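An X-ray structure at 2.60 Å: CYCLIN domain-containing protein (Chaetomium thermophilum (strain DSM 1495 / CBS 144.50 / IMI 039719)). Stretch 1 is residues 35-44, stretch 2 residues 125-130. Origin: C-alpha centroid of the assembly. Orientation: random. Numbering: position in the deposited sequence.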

ATOM      1  N   THR A  35     -12.104  19.864  17.029  1.00 54.26           N
ATOM      2  CA  THR A  35     -10.674  19.686  17.261  1.00 51.85           C
ATOM      3  C   THR A  35     -10.037  20.990  17.729  1.00 56.60           C
ATOM      4  O   THR A  35      -9.180  20.985  18.621  1.00 56.57           O
ATOM      5  CB  THR A  35      -9.996  19.191  15.982  1.00 51.61           C
ATOM      6  OG1 THR A  35     -10.598  17.959  15.566  1.00 64.08           O
ATOM      7  CG2 THR A  35      -8.522  18.933  16.224  1.00 47.38           C
ATOM      8  N   ASN A  36     -10.436  22.110  17.117  1.00 60.60           N
ATOM      9  CA  ASN A  36      -9.974  23.432  17.532  1.00 59.02           C
ATOM     10  C   ASN A  36     -10.485  23.790  18.917  1.00 58.81           C
ATOM     11  O   ASN A  36      -9.723  24.283  19.756  1.00 59.66           O
ATOM     12  CB  ASN A  36     -10.445  24.473  16.508  1.00 58.01           C
ATOM     13  CG  ASN A  36     -10.383  25.899  17.035  1.00 59.31           C
ATOM     14  OD1 ASN A  36     -11.293  26.340  17.734  1.00 74.26           O
ATOM     15  ND2 ASN A  36      -9.349  26.643  16.647  1.00 56.17           N
ATOM     16  N   ALA A  37     -11.777  23.551  19.179  1.00 55.53           N
ATOM     17  CA  ALA A  37     -12.350  23.886  20.478  1.00 59.30           C
ATOM     18  C   ALA A  37     -11.719  23.060  21.592  1.00 62.72           C
ATOM     19  O   ALA A  37     -11.418  23.588  22.669  1.00 70.99           O
ATOM     20  CB  ALA A  37     -13.865  23.677  20.449  1.00 64.05           C
ATOM     21  N   ALA A  38     -11.522  21.758  21.357  1.00 67.20           N
ATOM     22  CA  ALA A  38     -10.880  20.915  22.361  1.00 54.00           C
ATOM     23  C   ALA A  38      -9.448  21.366  22.612  1.00 54.42           C
ATOM     24  O   ALA A  38      -8.999  21.418  23.762  1.00 62.84           O
ATOM     25  CB  ALA A  38     -10.911  19.451  21.923  1.00 59.87           C
ATOM     26  N   ALA A  39      -8.712  21.689  21.543  1.00 59.93           N
ATOM     27  CA  ALA A  39      -7.360  22.212  21.699  1.00 60.34           C
ATOM     28  C   ALA A  39      -7.371  23.522  22.471  1.00 72.64           C
ATOM     29  O   ALA A  39      -6.489  23.772  23.300  1.00 68.77           O
ATOM     30  CB  ALA A  39      -6.710  22.414  20.331  1.00 61.14           C
ATOM     31  N   ARG A  40      -8.367  24.374  22.207  1.00 73.84           N
ATOM     32  CA  ARG A  40      -8.477  25.633  22.932  1.00 72.13           C
ATOM     33  C   ARG A  40      -8.632  25.370  24.424  1.00 71.93           C
ATOM     34  O   ARG A  40      -7.980  26.015  25.252  1.00 72.85           O
ATOM     35  CB  ARG A  40      -9.680  26.429  22.425  1.00 73.29           C
ATOM     36  CG  ARG A  40      -9.548  27.952  22.520  1.00 73.71           C
ATOM     37  CD  ARG A  40     -10.931  28.587  22.463  1.00 92.22           C
ATOM     38  NE  ARG A  40     -11.624  28.378  21.197  1.00101.16           N
ATOM     39  CZ  ARG A  40     -12.950  28.389  21.074  1.00 97.09           C
ATOM     40  NH1 ARG A  40     -13.515  28.192  19.891  1.00 94.23           N
ATOM     41  NH2 ARG A  40     -13.717  28.552  22.148  1.00 83.61           N
ATOM     42  N   ALA A  41      -9.491  24.408  24.781  1.00 61.62           N
ATOM     43  CA  ALA A  41      -9.721  24.075  26.182  1.00 61.99           C
ATOM     44  C   ALA A  41      -8.488  23.451  26.816  1.00 58.50           C
ATOM     45  O   ALA A  41      -8.171  23.737  27.976  1.00 60.28           O
ATOM     46  CB  ALA A  41     -10.913  23.125  26.303  1.00 64.44           C
ATOM     47  N   ARG A  42      -7.780  22.597  26.073  1.00 59.09           N
ATOM     48  CA  ARG A  42      -6.621  21.911  26.632  1.00 60.63           C
ATOM     49  C   ARG A  42      -5.477  22.880  26.903  1.00 58.29           C
ATOM     50  O   ARG A  42      -4.825  22.799  27.951  1.00 50.99           O
ATOM     51  CB  ARG A  42      -6.168  20.792  25.690  1.00 65.32           C
ATOM     52  CG  ARG A  42      -7.085  19.579  25.698  1.00 64.20           C
ATOM     53  CD  ARG A  42      -6.470  18.384  24.973  1.00 80.43           C
ATOM     54  NE  ARG A  42      -6.577  18.478  23.519  1.00 75.88           N
ATOM     55  CZ  ARG A  42      -5.610  18.908  22.711  1.00 71.36           C
ATOM     56  NH1 ARG A  42      -5.820  18.944  21.403  1.00 74.69           N
ATOM     57  NH2 ARG A  42      -4.440  19.300  23.200  1.00 64.85           N
ATOM     58  N   ILE A  43      -5.216  23.802  25.974  1.00 62.44           N
ATOM     59  CA  ILE A  43      -4.141  24.770  26.172  1.00 63.01           C
ATOM     60  C   ILE A  43      -4.510  25.754  27.275  1.00 62.99           C
ATOM     61  O   ILE A  43      -3.652  26.182  28.056  1.00 58.06           O
ATOM     62  CB  ILE A  43      -3.819  25.492  24.850  1.00 61.74           C
ATOM     63  CG1 ILE A  43      -3.361  24.485  23.791  1.00 57.41           C
ATOM     64  CG2 ILE A  43      -2.747  26.551  25.077  1.00 60.43           C
ATOM     65  CD1 ILE A  43      -3.256  25.060  22.393  1.00 58.33           C
ATOM     66  N   THR A  44      -5.789  26.129  27.357  1.00 73.07           N
ATOM     67  CA  THR A  44      -6.227  27.063  28.388  1.00 61.88           C
ATOM     68  C   THR A  44      -6.016  26.482  29.781  1.00 62.41           C
ATOM     69  O   THR A  44      -5.509  27.161  30.680  1.00 65.60           O
ATOM     70  CB  THR A  44      -7.701  27.422  28.171  1.00 66.92           C
ATOM     71  OG1 THR A  44      -7.842  28.172  26.958  1.00 67.26           O
ATOM     72  CG2 THR A  44      -8.238  28.239  29.334  1.00 73.29           C
TER
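Stretch 2 125-130: NSIMTY

What kind of backbone does stretch 2 bring to the helix? Residues 35-44 form an unbroken run of helix that begins earlier in the chain and continues beyond Thr44, its backbone held by hydrogen bonds such as Ala39 N to Thr35 O at 3.0 Å and Ile43 N to Ala39 O at 3.0 Å. Stretch 2 is not a second helix. Asn125 is the first residue after a helix to leave helical phi/psi, and both it and Ser126 are extended, with psi near 150°. Ile127 through Thr129 then return to helical angles without the regular bonds, and Tyr130 is extended again. The segment therefore reads as a link with one compact turn, and no crossing angle applies. As it runs from Asn125 to Thr129, its contacts move broadly from Thr35 at the start of stretch 1 to Arg42 and Ile43 near its end.

Where does the contact begin? At Asn125 it is the main chain that matters, because the CA-to-CB bond points away from the helix. The methyl group of Thr35 packs against this main chain, with Thr35 CG2 3.5 Å from Asn125 C and 3.6 Å from Ser126 N. Ser126 makes the closest backbone approach, its CA lying 5.6 Å from the CA of Asn36. Its CA-to-CB bond points toward the helix, and Ser126 CB meets Ala39 CB at 3.6 Å; the small side chains of Ser126 and Ala39 meet where the two main chains run close.

How is the turn after Ser126 held? Ser126 serves it twice. Its side chain accepts a hydrogen bond from the next residue but one, Met128 N to Ser126 OG at 2.9 Å, and its carbonyl accepts another, Thr129 N to Ser126 O at 3.1 Å. Ile127, between them, makes no contact with stretch 1, and the end of its side chain leads away. The turn thus carries the chain past Ile127 and brings Met128 back against the helix.

What do Met128 and the residues after it add? Met128 has the largest area covered by the helix, and it touches two residues seven positions apart. Its terminal methyl reaches Asn36, with Met128 CE 3.2 Å from Asn36 ND2, a close packing contact rather than a hydrogen bond; that amide nitrogen is satisfied elsewhere in the structure. Nearer the backbone, Met128 CB packs against Ile43 CD1 at 3.9 Å, an apolar contact, and the same Ile43 CD1 lies 3.6 Å from Met128 O. Thr129 follows with its CA-to-CB bond sideways and chi1 in m; Thr129 OG1 lies 3.9 Å from Ala39 CB and 3.9 Å from Arg42 NH1, at the edge of the guanidinium and near its plane. That last distance is too long for a hydrogen bond. Tyr130 is out of reach. With no hydrogen bond between the stretches, the 357 Å² buried here rests on packing.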

ATOM      1  N   ASN A 125      -5.929  16.723  14.518  1.00 49.30           N
ATOM      2  CA  ASN A 125      -5.096  17.528  15.394  1.00 51.98           C
ATOM      3  C   ASN A 125      -5.208  18.985  14.975  1.00 54.99           C
ATOM      4  O   ASN A 125      -5.461  19.294  13.807  1.00 51.67           O
ATOM      5  CB  ASN A 125      -3.630  17.084  15.346  1.00 44.99           C
ATOM      6  CG  ASN A 125      -3.440  15.658  15.810  1.00 56.57           C
ATOM      7  OD1 ASN A 125      -3.967  15.255  16.847  1.00 71.39           O
ATOM      8  ND2 ASN A 125      -2.696  14.881  15.038  1.00 51.26           N
ATOM      9  N   SER A 126      -5.038  19.876  15.942  1.00 50.61           N
ATOM     10  CA  SER A 126      -5.123  21.306  15.695  1.00 49.35           C
ATOM     11  C   SER A 126      -3.747  21.881  15.403  1.00 45.59           C
ATOM     12  O   SER A 126      -2.726  21.368  15.867  1.00 45.24           O
ATOM     13  CB  SER A 126      -5.742  22.027  16.893  1.00 55.87           C
ATOM     14  OG  SER A 126      -5.214  23.338  17.000  1.00 54.97           O
ATOM     15  N   ILE A 127      -3.727  22.964  14.621  1.00 48.13           N
ATOM     16  CA  ILE A 127      -2.480  23.654  14.310  1.00 47.76           C
ATOM     17  C   ILE A 127      -1.853  24.265  15.555  1.00 53.72           C
ATOM     18  O   ILE A 127      -0.638  24.494  15.589  1.00 49.83           O
ATOM     19  CB  ILE A 127      -2.739  24.731  13.237  1.00 48.95           C
ATOM     20  CG1 ILE A 127      -2.970  24.079  11.874  1.00 50.85           C
ATOM     21  CG2 ILE A 127      -1.578  25.709  13.159  1.00 58.23           C
ATOM     22  CD1 ILE A 127      -1.698  23.625  11.187  1.00 60.33           C
ATOM     23  N   MET A 128      -2.655  24.558  16.579  1.00 59.00           N
ATOM     24  CA  MET A 128      -2.139  25.111  17.823  1.00 47.97           C
ATOM     25  C   MET A 128      -1.470  24.066  18.707  1.00 50.86           C
ATOM     26  O   MET A 128      -0.903  24.433  19.743  1.00 53.75           O
ATOM     27  CB  MET A 128      -3.273  25.781  18.603  1.00 50.22           C
ATOM     28  CG  MET A 128      -3.911  26.942  17.879  1.00 51.77           C
ATOM     29  SD  MET A 128      -5.228  27.715  18.831  1.00 56.01           S
ATOM     30  CE  MET A 128      -6.640  26.721  18.367  1.00 60.64           C
ATOM     31  N   THR A 129      -1.525  22.786  18.334  1.00 48.30           N
ATOM     32  CA  THR A 129      -0.933  21.708  19.117  1.00 44.01           C
ATOM     33  C   THR A 129       0.436  21.283  18.595  1.00 47.50           C
ATOM     34  O   THR A 129       1.379  21.143  19.379  1.00 50.11           O
ATOM     35  CB  THR A 129      -1.874  20.498  19.142  1.00 47.41           C
ATOM     36  OG1 THR A 129      -3.216  20.940  19.379  1.00 61.04           O
ATOM     37  CG2 THR A 129      -1.469  19.528  20.239  1.00 56.68           C
ATOM     38  N   TYR A 130       0.565  21.067  17.286  1.00 54.80           N
ATOM     39  CA  TYR A 130       1.817  20.632  16.681  1.00 48.99           C
ATOM     40  C   TYR A 130       2.214  21.576  15.553  1.00 48.26           C
ATOM     41  O   TYR A 130       1.346  22.081  14.829  1.00 43.25           O
ATOM     42  CB  TYR A 130       1.696  19.197  16.150  1.00 43.15           C
ATOM     43  CG  TYR A 130       1.315  18.186  17.210  1.00 44.73           C
ATOM     44  CD1 TYR A 130       2.202  17.845  18.224  1.00 42.52           C
ATOM     45  CD2 TYR A 130       0.068  17.571  17.198  1.00 52.88           C
ATOM     46  CE1 TYR A 130       1.859  16.918  19.196  1.00 48.36           C
ATOM     47  CE2 TYR A 130      -0.285  16.644  18.167  1.00 51.58           C
ATOM     48  CZ  TYR A 130       0.614  16.322  19.164  1.00 51.92           C
ATOM     49  OH  TYR A 130       0.267  15.400  20.129  1.00 57.15           O
TER